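Long-range contacts in extracellular solute-binding protein family 1 (Arthrobacter chlorophenolicus, PDB 4R2F), which binds laminaribiose and probably delivers it to a membrane sugar transporter: residues F80-I88 and S97-F107; K118-Q128 and E326-G334. All blocks are in the same frame, centred on the assembly; numbering follows the deposited sequence. Where two conformers were deposited one is given.

How the contacts relate
Contacts 1 and 2 follow one another along the chain, and their centres are 22 Å apart. Their nearest atoms are about 5 Å apart. Both pack against strand 306-316, at adjoining positions: Y316 and M314 meet contact 1, and M315 meets contact 2. Neighbouring side chains on a strand normally point to opposite faces, so the two contacts probably lie on opposite faces of this strand. Contact 1 reaches the sugar pocket through G100 and G101. F80 of the same contact has its side chain about 6 Å from the other glucose of the bound laminaribiose. Contact 2 takes no part in the pocket and joins two helices further from the chain centre.

Contact 1 of 2, residues F80-I88 and S97-F107; sequences FYQTFSSAI and STGGGFQAFQF. With BGC (beta-D-glucopyranose), chain B.
Helix 80-88 runs at 30° to helix 103-107, with axes 11.7 Å apart and F84 and F107 between. F107 CZ meets F84 CB at 3.7 Å, at the edge of the F107 ring. I88 CG1 lies over one face of that ring, offset toward the rim. The F84 ring carries the amide of Q103: NE2 sits 3.2 Å above the ring plane, over its centre, and bonds weakly to Y316. Helix 80-88 belongs to the crossover of a beta-alpha-beta unit joining strands 70-74 and 96-97, and the following glycine loop lines the sugar pocket. Q103 OE1 accepts G100 N at 3.0 Å from above its carbonyl plane, and it touches the edge of F80, whose CE1 lies 4.0 Å from C6 of the glucose. With its CG anti to the backbone N (chi1 171°) and an extended chain, Q103 reaches back to this loop. A serine in place of F84 removes the ring under the Q103 amide, which would probably turn more freely, with a gap beside S97. S97 OG donates to T98 O at 2.8 Å, is hydrogen-bonded to Y316 OH and lies near F84 CE1. G101 N donates to O4 of the glucose at 2.8 Å, 163° at the hydrogen.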
loop_
_atom_site.group_PDB
_atom_site.type_symbol
_atom_site.label_atom_id
_atom_site.label_comp_id
_atom_site.label_asym_id
_atom_site.label_seq_id
_atom_site.Cartn_x
_atom_site.Cartn_y
_atom_site.Cartn_z
ATOM N N PHE A 80 12.372 -3.470 -5.259
ATOM C CA PHE A 80 11.873 -2.573 -6.320
ATOM C C PHE A 80 12.532 -1.185 -6.267
ATOM O O PHE A 80 12.773 -0.563 -7.296
ATOM C CB PHE A 80 10.347 -2.420 -6.240
ATOM C CG PHE A 80 9.889 -1.454 -5.190
ATOM C CD1 PHE A 80 9.730 -1.861 -3.873
ATOM C CD2 PHE A 80 9.616 -0.124 -5.511
ATOM C CE1 PHE A 80 9.332 -0.964 -2.898
ATOM C CE2 PHE A 80 9.214 0.779 -4.521
ATOM C CZ PHE A 80 9.070 0.361 -3.224
ATOM N N TYR A 81 12.813 -0.696 -5.069
ATOM C CA TYR A 81 13.412 0.632 -4.911
ATOM C C TYR A 81 14.739 0.696 -5.655
ATOM O O TYR A 81 15.015 1.632 -6.411
ATOM C CB TYR A 81 13.591 0.941 -3.412
ATOM C CG TYR A 81 14.131 2.324 -3.021
ATOM C CD1 TYR A 81 13.459 3.485 -3.376
ATOM C CD2 TYR A 81 15.288 2.451 -2.236
ATOM C CE1 TYR A 81 13.927 4.735 -2.998
ATOM C CE2 TYR A 81 15.762 3.695 -1.850
ATOM C CZ TYR A 81 15.075 4.834 -2.237
ATOM O OH TYR A 81 15.520 6.083 -1.868
ATOM N N GLN A 82 15.537 -0.343 -5.464
ATOM C CA GLN A 82 16.851 -0.439 -6.058
ATOM C C GLN A 82 16.727 -0.698 -7.552
ATOM O O GLN A 82 17.512 -0.164 -8.334
ATOM C CB GLN A 82 17.654 -1.559 -5.356
ATOM C CG GLN A 82 18.913 -2.032 -6.079
ATOM C CD GLN A 82 20.027 -1.009 -6.079
ATOM O OE1 GLN A 82 19.987 -0.024 -5.337
ATOM N NE2 GLN A 82 21.039 -1.242 -6.912
ATOM N N THR A 83 15.758 -1.522 -7.950
ATOM C CA THR A 83 15.545 -1.806 -9.372
ATOM C C THR A 83 15.306 -0.506 -10.172
ATOM O O THR A 83 16.018 -0.216 -11.148
ATOM C CB THR A 83 14.384 -2.783 -9.577
ATOM O OG1 THR A 83 14.606 -3.969 -8.794
ATOM C CG2 THR A 83 14.235 -3.130 -11.027
ATOM N N PHE A 84 14.344 0.298 -9.729
ATOM C CA PHE A 84 14.121 1.635 -10.320
ATOM C C PHE A 84 15.306 2.589 -10.189
ATOM O O PHE A 84 15.676 3.242 -11.167
ATOM C CB PHE A 84 12.889 2.313 -9.707
ATOM C CG PHE A 84 11.584 1.792 -10.231
ATOM C CD1 PHE A 84 11.020 2.322 -11.390
ATOM C CD2 PHE A 84 10.906 0.783 -9.562
ATOM C CE1 PHE A 84 9.824 1.836 -11.871
ATOM C CE2 PHE A 84 9.695 0.310 -10.040
ATOM C CZ PHE A 84 9.154 0.839 -11.186
ATOM N N SER A 85 15.875 2.709 -8.986
ATOM C CA SER A 85 16.991 3.634 -8.787
ATOM C C SER A 85 18.142 3.310 -9.738
ATOM O O SER A 85 18.723 4.228 -10.343
ATOM C CB SER A 85 17.518 3.612 -7.354
ATOM O OG SER A 85 16.598 4.214 -6.461
ATOM N N SER A 86 18.453 2.019 -9.863
ATOM C CA SER A 86 19.528 1.556 -10.743
ATOM C C SER A 86 19.207 1.759 -12.229
ATOM O O SER A 86 20.055 2.238 -12.976
ATOM C CB SER A 86 19.902 0.097 -10.463
ATOM O OG SER A 86 21.095 -0.251 -11.160
ATOM N N ALA A 87 18.005 1.406 -12.668
ATOM C CA ALA A 87 17.616 1.648 -14.071
ATOM C C ALA A 87 17.679 3.138 -14.464
ATOM O O ALA A 87 18.193 3.494 -15.511
ATOM C CB ALA A 87 16.220 1.110 -14.348
ATOM N N ILE A 88 17.124 4.006 -13.636
ATOM C CA ILE A 88 17.129 5.431 -13.948
ATOM C C ILE A 88 18.577 5.949 -14.026
ATOM O O ILE A 88 18.908 6.722 -14.922
ATOM C CB ILE A 88 16.305 6.242 -12.901
ATOM C CG1 ILE A 88 14.807 6.275 -13.248
ATOM C CG2 ILE A 88 16.762 7.686 -12.805
ATOM C CD1 ILE A 88 14.176 4.949 -13.602
ATOM N N SER A 97 5.605 4.652 -15.586
ATOM C CA SER A 97 5.460 3.554 -14.651
ATOM C C SER A 97 4.479 3.799 -13.527
ATOM O O SER A 97 4.134 4.950 -13.179
ATOM C CB SER A 97 6.836 3.182 -14.035
ATOM O OG SER A 97 7.153 3.948 -12.886
ATOM N N THR A 98 4.032 2.690 -12.953
ATOM C CA THR A 98 3.536 2.677 -11.591
ATOM C C THR A 98 4.721 2.289 -10.701
ATOM O O THR A 98 5.865 2.233 -11.150
ATOM C CB THR A 98 2.383 1.684 -11.406
ATOM O OG1 THR A 98 2.830 0.333 -11.667
ATOM C CG2 THR A 98 1.278 2.026 -12.334
ATOM N N GLY A 99 4.474 2.074 -9.432
ATOM C CA GLY A 99 5.564 1.704 -8.528
ATOM C C GLY A 99 5.233 2.152 -7.138
ATOM O O GLY A 99 4.066 2.183 -6.748
ATOM N N GLY A 100 6.263 2.512 -6.387
ATOM C CA GLY A 100 6.089 2.903 -5.023
ATOM C C GLY A 100 5.190 4.115 -4.893
ATOM O O GLY A 100 5.119 4.954 -5.783
ATOM N N GLY A 101 4.494 4.192 -3.766
ATOM C CA GLY A 101 3.576 5.299 -3.489
ATOM C C GLY A 101 4.215 6.674 -3.542
ATOM O O GLY A 101 3.545 7.629 -3.894
ATOM N N PHE A 102 5.502 6.768 -3.193
ATOM C CA PHE A 102 6.224 8.061 -3.112
ATOM C C PHE A 102 7.439 8.178 -3.987
ATOM O O PHE A 102 8.084 9.186 -3.973
ATOM C CB PHE A 102 6.611 8.321 -1.650
ATOM C CG PHE A 102 5.500 7.987 -0.691
ATOM C CD1 PHE A 102 4.380 8.790 -0.622
ATOM C CD2 PHE A 102 5.530 6.814 0.039
ATOM C CE1 PHE A 102 3.338 8.473 0.215
ATOM C CE2 PHE A 102 4.496 6.489 0.883
ATOM C CZ PHE A 102 3.402 7.323 0.967
ATOM N N GLN A 103 7.712 7.132 -4.745
ATOM C CA GLN A 103 8.792 7.050 -5.713
ATOM C C GLN A 103 8.912 8.282 -6.658
ATOM O O GLN A 103 9.996 8.786 -6.924
ATOM C CB GLN A 103 8.503 5.756 -6.488
ATOM C CG GLN A 103 9.297 5.441 -7.706
ATOM C CD GLN A 103 9.008 4.012 -8.158
ATOM O OE1 GLN A 103 8.994 3.091 -7.344
ATOM N NE2 GLN A 103 8.792 3.832 -9.444
ATOM N N ALA A 104 7.785 8.773 -7.146
ATOM C CA ALA A 104 7.785 9.933 -8.021
ATOM C C ALA A 104 8.463 11.164 -7.360
ATOM O O ALA A 104 9.080 11.971 -8.048
ATOM C CB ALA A 104 6.367 10.256 -8.420
ATOM N N PHE A 105 8.348 11.320 -6.041
ATOM C CA PHE A 105 8.987 12.455 -5.375
ATOM C C PHE A 105 10.531 12.334 -5.342
ATOM O O PHE A 105 11.212 13.334 -5.432
ATOM C CB PHE A 105 8.439 12.678 -3.963
ATOM C CG PHE A 105 6.994 13.098 -3.936
ATOM C CD1 PHE A 105 6.648 14.428 -4.061
ATOM C CD2 PHE A 105 5.972 12.147 -3.837
ATOM C CE1 PHE A 105 5.316 14.803 -4.057
ATOM C CE2 PHE A 105 4.647 12.517 -3.816
ATOM C CZ PHE A 105 4.317 13.845 -3.930
ATOM N N GLN A 106 11.048 11.116 -5.191
ATOM C CA GLN A 106 12.477 10.870 -5.215
ATOM C C GLN A 106 12.989 11.207 -6.587
ATOM O O GLN A 106 13.987 11.911 -6.728
ATOM C CB GLN A 106 12.812 9.414 -4.909
ATOM C CG GLN A 106 14.298 9.152 -4.749
ATOM C CD GLN A 106 14.966 10.152 -3.806
ATOM O OE1 GLN A 106 16.010 10.730 -4.122
ATOM N NE2 GLN A 106 14.361 10.362 -2.644
ATOM N N PHE A 107 12.318 10.722 -7.626
ATOM C CA PHE A 107 12.843 10.941 -8.981
ATOM C C PHE A 107 12.666 12.380 -9.422
ATOM O O PHE A 107 13.429 12.903 -10.244
ATOM C CB PHE A 107 12.270 9.919 -9.991
ATOM C CG PHE A 107 12.699 8.515 -9.704
ATOM C CD1 PHE A 107 14.056 8.211 -9.589
ATOM C CD2 PHE A 107 11.770 7.495 -9.510
ATOM C CE1 PHE A 107 14.476 6.930 -9.290
ATOM C CE2 PHE A 107 12.189 6.214 -9.200
ATOM C CZ PHE A 107 13.541 5.929 -9.094
HETATM C C2 BGC B . 1.834 0.185 -1.721
HETATM C C3 BGC B . 2.826 1.201 -2.289
HETATM C C4 BGC B . 4.158 1.089 -1.560
HETATM C C5 BGC B . 4.667 -0.345 -1.622
HETATM C C6 BGC B . 5.946 -0.536 -0.795
HETATM C C1 BGC B . 2.464 -1.180 -1.938
HETATM O O2 BGC B . 0.574 0.276 -2.374
HETATM O O3 BGC B . 2.310 2.526 -2.162
HETATM O O4 BGC B . 5.126 1.909 -2.201
HETATM O O5 BGC B . 3.663 -1.251 -1.151
HETATM O O6 BGC B . 5.730 -0.298 0.614
#

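Contact 2 of 2, residues K118-Q128 and E326-G334; sequences KVIEKLKSNGQ and EEFVVYYLG
E326 OE2 packs against K118 CB and is held by two donors, water 1 at 2.8 Å and the side chain of Q322. Water 1 also accepts a weak hydrogen bond from K118 N, so it bridges the two helices. The arrangement is helix-helix packing at a crossing angle of -45°, with axes 9.6 Å apart. M315 of strand 306-316 and V149 of strand 145-161 lie beneath, touching V119. V330 is a knob in a hole formed by V119, K122, L123 and N126. Its CG2 lies beside the carbon chain of K122, 3.9 Å from K122 CB. V119 puts CG1 anti to its backbone N (chi1 167°), and this methyl meets V329 CG1 at 3.9 Å. The other methyl, V119 CG2, rests on E326 CG. Deeper in, L123 CD1 and L333 CD1 meet at 3.8 Å, the two side chains crossing at about a right angle. At the more open side, where K122 and E327 are partly exposed, K122 NZ and E327 OE2 are modelled as a salt bridge, but so close together that its geometry is doubtful. The helix 118-126 ends in an Asx turn, where N126 OD1 accepts Q128 N at 2.8 Å. The same side chain uses N126 ND2 to donate to water 2 at 3.1 Å, and that water donates to V330 O at 2.9 Å.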
loop_
_atom_site.group_PDB
_atom_site.type_symbol
_atom_site.label_atom_id
_atom_site.label_comp_id
_atom_site.label_asym_id
_atom_site.label_seq_id
_atom_site.Cartn_x
_atom_site.Cartn_y
_atom_site.Cartn_z
ATOM N N LYS A 118 0.629 18.698 -18.436
ATOM C CA LYS A 118 -0.064 18.574 -19.718
ATOM C C LYS A 118 -1.097 17.448 -19.693
ATOM O O LYS A 118 -2.133 17.548 -20.337
ATOM C CB LYS A 118 0.937 18.374 -20.876
ATOM C CG LYS A 118 1.739 19.614 -21.280
ATOM C CD LYS A 118 1.023 20.533 -22.276
ATOM C CE LYS A 118 0.715 19.866 -23.617
ATOM N NZ LYS A 118 -0.687 19.351 -23.727
ATOM N N VAL A 119 -0.800 16.361 -18.982
ATOM C CA VAL A 119 -1.786 15.283 -18.782
ATOM C C VAL A 119 -2.994 15.821 -18.047
ATOM O O VAL A 119 -4.125 15.600 -18.464
ATOM C CB VAL A 119 -1.177 14.089 -17.995
ATOM C CG1 VAL A 119 -2.263 13.121 -17.524
ATOM C CG2 VAL A 119 -0.139 13.381 -18.863
ATOM N N ILE A 120 -2.750 16.568 -16.976
ATOM C CA ILE A 120 -3.826 17.181 -16.218
ATOM C C ILE A 120 -4.710 18.066 -17.121
ATOM O O ILE A 120 -5.925 18.001 -17.031
ATOM C CB ILE A 120 -3.296 18.036 -15.058
ATOM C CG1 ILE A 120 -2.581 17.180 -13.991
ATOM C CG2 ILE A 120 -4.434 18.820 -14.411
ATOM C CD1 ILE A 120 -3.433 16.146 -13.323
ATOM N N GLU A 121 -4.094 18.892 -17.959
ATOM C CA GLU A 121 -4.828 19.718 -18.945
ATOM C C GLU A 121 -5.677 18.867 -19.865
ATOM O O GLU A 121 -6.831 19.193 -20.099
ATOM C CB GLU A 121 -3.884 20.517 -19.851
ATOM C CG GLU A 121 -3.113 21.666 -19.221
ATOM C CD GLU A 121 -2.012 22.196 -20.151
ATOM O OE1 GLU A 121 -2.243 22.271 -21.382
ATOM O OE2 GLU A 121 -0.905 22.537 -19.664
ATOM N N LYS A 122 -5.098 17.794 -20.415
ATOM C CA LYS A 122 -5.831 16.919 -21.291
ATOM C C LYS A 122 -7.008 16.266 -20.562
ATOM O O LYS A 122 -8.069 16.084 -21.150
ATOM C CB LYS A 122 -4.931 15.863 -21.944
ATOM C CG LYS A 122 -3.895 16.414 -22.928
ATOM C CD LYS A 122 -2.890 15.311 -23.294
ATOM C CE LYS A 122 -2.101 15.622 -24.546
ATOM N NZ LYS A 122 -2.974 15.491 -25.738
ATOM N N LEU A 123 -6.840 15.927 -19.288
ATOM C CA LEU A 123 -7.932 15.327 -18.521
ATOM C C LEU A 123 -9.040 16.356 -18.237
ATOM O O LEU A 123 -10.214 16.014 -18.193
ATOM C CB LEU A 123 -7.426 14.755 -17.202
ATOM C CG LEU A 123 -6.433 13.610 -17.320
ATOM C CD1 LEU A 123 -5.872 13.270 -15.940
ATOM C CD2 LEU A 123 -7.046 12.396 -18.001
ATOM N N LYS A 124 -8.657 17.612 -18.036
ATOM C CA LYS A 124 -9.641 18.670 -17.882
ATOM C C LYS A 124 -10.460 18.838 -19.151
ATOM O O LYS A 124 -11.657 19.027 -19.076
ATOM C CB LYS A 124 -8.975 19.986 -17.488
ATOM C CG LYS A 124 -8.547 19.992 -16.031
ATOM C CD LYS A 124 -7.859 21.274 -15.644
ATOM C CE LYS A 124 -7.411 21.194 -14.202
ATOM N NZ LYS A 124 -6.754 22.450 -13.796
ATOM N N SER A 125 -9.822 18.724 -20.313
ATOM C CA SER A 125 -10.516 18.943 -21.589
ATOM C C SER A 125 -11.441 17.810 -21.883
ATOM O O SER A 125 -12.578 18.055 -22.281
ATOM C CB SER A 125 -9.542 19.065 -22.766
ATOM O OG SER A 125 -8.706 20.173 -22.600
ATOM N N ASN A 126 -10.944 16.574 -21.721
ATOM C CA ASN A 126 -11.732 15.377 -22.043
ATOM C C ASN A 126 -12.791 15.039 -20.981
ATOM O O ASN A 126 -13.645 14.213 -21.228
ATOM C CB ASN A 126 -10.858 14.146 -22.432
ATOM C CG ASN A 126 -10.325 13.338 -21.231
ATOM O OD1 ASN A 126 -10.710 13.513 -20.069
ATOM N ND2 ASN A 126 -9.435 12.421 -21.534
ATOM N N GLY A 127 -12.728 15.678 -19.812
ATOM C CA GLY A 127 -13.775 15.520 -18.800
ATOM C C GLY A 127 -13.403 14.618 -17.637
ATOM O O GLY A 127 -14.049 14.675 -16.592
ATOM N N GLN A 128 -12.366 13.792 -17.782
ATOM C CA GLN A 128 -12.019 12.867 -16.703
ATOM C C GLN A 128 -11.618 13.551 -15.405
ATOM O O GLN A 128 -11.877 13.016 -14.346
ATOM C CB GLN A 128 -10.950 11.837 -17.116
ATOM C CG GLN A 128 -11.421 10.448 -16.751
ATOM C CD GLN A 128 -10.371 9.366 -16.802
ATOM O OE1 GLN A 128 -10.538 8.313 -16.168
ATOM N NE2 GLN A 128 -9.318 9.583 -17.559
ATOM N N GLU A 326 2.526 11.311 -22.614
ATOM C CA GLU A 326 1.322 11.995 -22.160
ATOM C C GLU A 326 0.077 11.374 -22.743
ATOM O O GLU A 326 -0.887 11.146 -22.032
ATOM C CB GLU A 326 1.403 13.481 -22.497
ATOM C CG GLU A 326 2.368 14.172 -21.567
ATOM C CD GLU A 326 2.924 15.475 -22.082
ATOM O OE1 GLU A 326 2.646 15.902 -23.234
ATOM O OE2 GLU A 326 3.648 16.088 -21.284
ATOM N N GLU A 327 0.108 11.073 -24.033
ATOM C CA GLU A 327 -1.005 10.374 -24.662
ATOM C C GLU A 327 -1.240 9.008 -24.041
ATOM O O GLU A 327 -2.391 8.632 -23.801
ATOM C CB GLU A 327 -0.781 10.216 -26.172
ATOM C CG GLU A 327 -0.954 11.501 -26.984
ATOM C CD GLU A 327 -2.321 12.172 -26.823
ATOM O OE1 GLU A 327 -3.369 11.496 -26.933
ATOM O OE2 GLU A 327 -2.346 13.401 -26.611
ATOM N N PHE A 328 -0.159 8.270 -23.772
ATOM C CA PHE A 328 -0.294 6.959 -23.178
ATOM C C PHE A 328 -0.991 7.097 -21.846
ATOM O O PHE A 328 -1.911 6.333 -21.560
ATOM C CB PHE A 328 1.039 6.225 -22.948
ATOM C CG PHE A 328 0.859 4.904 -22.224
ATOM C CD1 PHE A 328 0.435 3.775 -22.902
ATOM C CD2 PHE A 328 1.043 4.813 -20.851
ATOM C CE1 PHE A 328 0.220 2.583 -22.244
ATOM C CE2 PHE A 328 0.831 3.626 -20.178
ATOM C CZ PHE A 328 0.410 2.502 -20.879
ATOM N N VAL A 329 -0.532 8.039 -21.021
ATOM C CA VAL A 329 -1.072 8.157 -19.659
ATOM C C VAL A 329 -2.556 8.511 -19.710
ATOM O O VAL A 329 -3.329 7.983 -18.942
ATOM C CB VAL A 329 -0.286 9.146 -18.768
ATOM C CG1 VAL A 329 -1.030 9.425 -17.455
ATOM C CG2 VAL A 329 1.123 8.636 -18.473
ATOM N N VAL A 330 -2.950 9.383 -20.632
ATOM C CA VAL A 330 -4.360 9.773 -20.740
ATOM C C VAL A 330 -5.201 8.575 -21.203
ATOM O O VAL A 330 -6.302 8.292 -20.670
ATOM C CB VAL A 330 -4.502 10.981 -21.687
ATOM C CG1 VAL A 330 -5.947 11.319 -21.973
ATOM C CG2 VAL A 330 -3.790 12.183 -21.089
ATOM N N TYR A 331 -4.679 7.864 -22.185
ATOM C CA TYR A 331 -5.310 6.635 -22.657
ATOM C C TYR A 331 -5.481 5.637 -21.510
ATOM O O TYR A 331 -6.564 5.066 -21.303
ATOM C CB TYR A 331 -4.472 6.037 -23.810
ATOM C CG TYR A 331 -4.776 4.585 -24.096
ATOM C CD1 TYR A 331 -5.826 4.207 -24.947
ATOM C CD2 TYR A 331 -4.026 3.587 -23.497
ATOM C CE1 TYR A 331 -6.096 2.861 -25.190
ATOM C CE2 TYR A 331 -4.281 2.253 -23.735
ATOM C CZ TYR A 331 -5.314 1.887 -24.574
ATOM O OH TYR A 331 -5.511 0.540 -24.767
ATOM N N TYR A 332 -4.411 5.426 -20.745
ATOM C CA TYR A 332 -4.431 4.383 -19.710
ATOM C C TYR A 332 -5.422 4.759 -18.612
ATOM O O TYR A 332 -6.236 3.943 -18.219
ATOM C CB TYR A 332 -3.041 4.150 -19.151
ATOM C CG TYR A 332 -2.827 2.857 -18.368
ATOM C CD1 TYR A 332 -2.705 1.631 -19.026
ATOM C CD2 TYR A 332 -2.678 2.872 -16.979
ATOM C CE1 TYR A 332 -2.492 0.449 -18.318
ATOM C CE2 TYR A 332 -2.451 1.703 -16.254
ATOM C CZ TYR A 332 -2.358 0.482 -16.927
ATOM O OH TYR A 332 -2.111 -0.690 -16.253
ATOM N N LEU A 333 -5.378 6.000 -18.140
ATOM C CA LEU A 333 -6.361 6.439 -17.125
ATOM C C LEU A 333 -7.812 6.244 -17.573
ATOM O O LEU A 333 -8.663 5.871 -16.763
ATOM C CB LEU A 333 -6.144 7.902 -16.766
ATOM C CG LEU A 333 -4.883 8.174 -15.972
ATOM C CD1 LEU A 333 -4.632 9.662 -15.961
ATOM C CD2 LEU A 333 -5.046 7.625 -14.566
ATOM N N GLY A 334 -8.067 6.452 -18.861
ATOM C CA GLY A 334 -9.390 6.282 -19.439
ATOM C C GLY A 334 -9.912 4.849 -19.461
ATOM O O GLY A 334 -11.103 4.654 -19.554
HETATM O O HOH W 1 2.629 16.483 -18.734
HETATM O O HOH W 2 -8.524 9.953 -19.959
#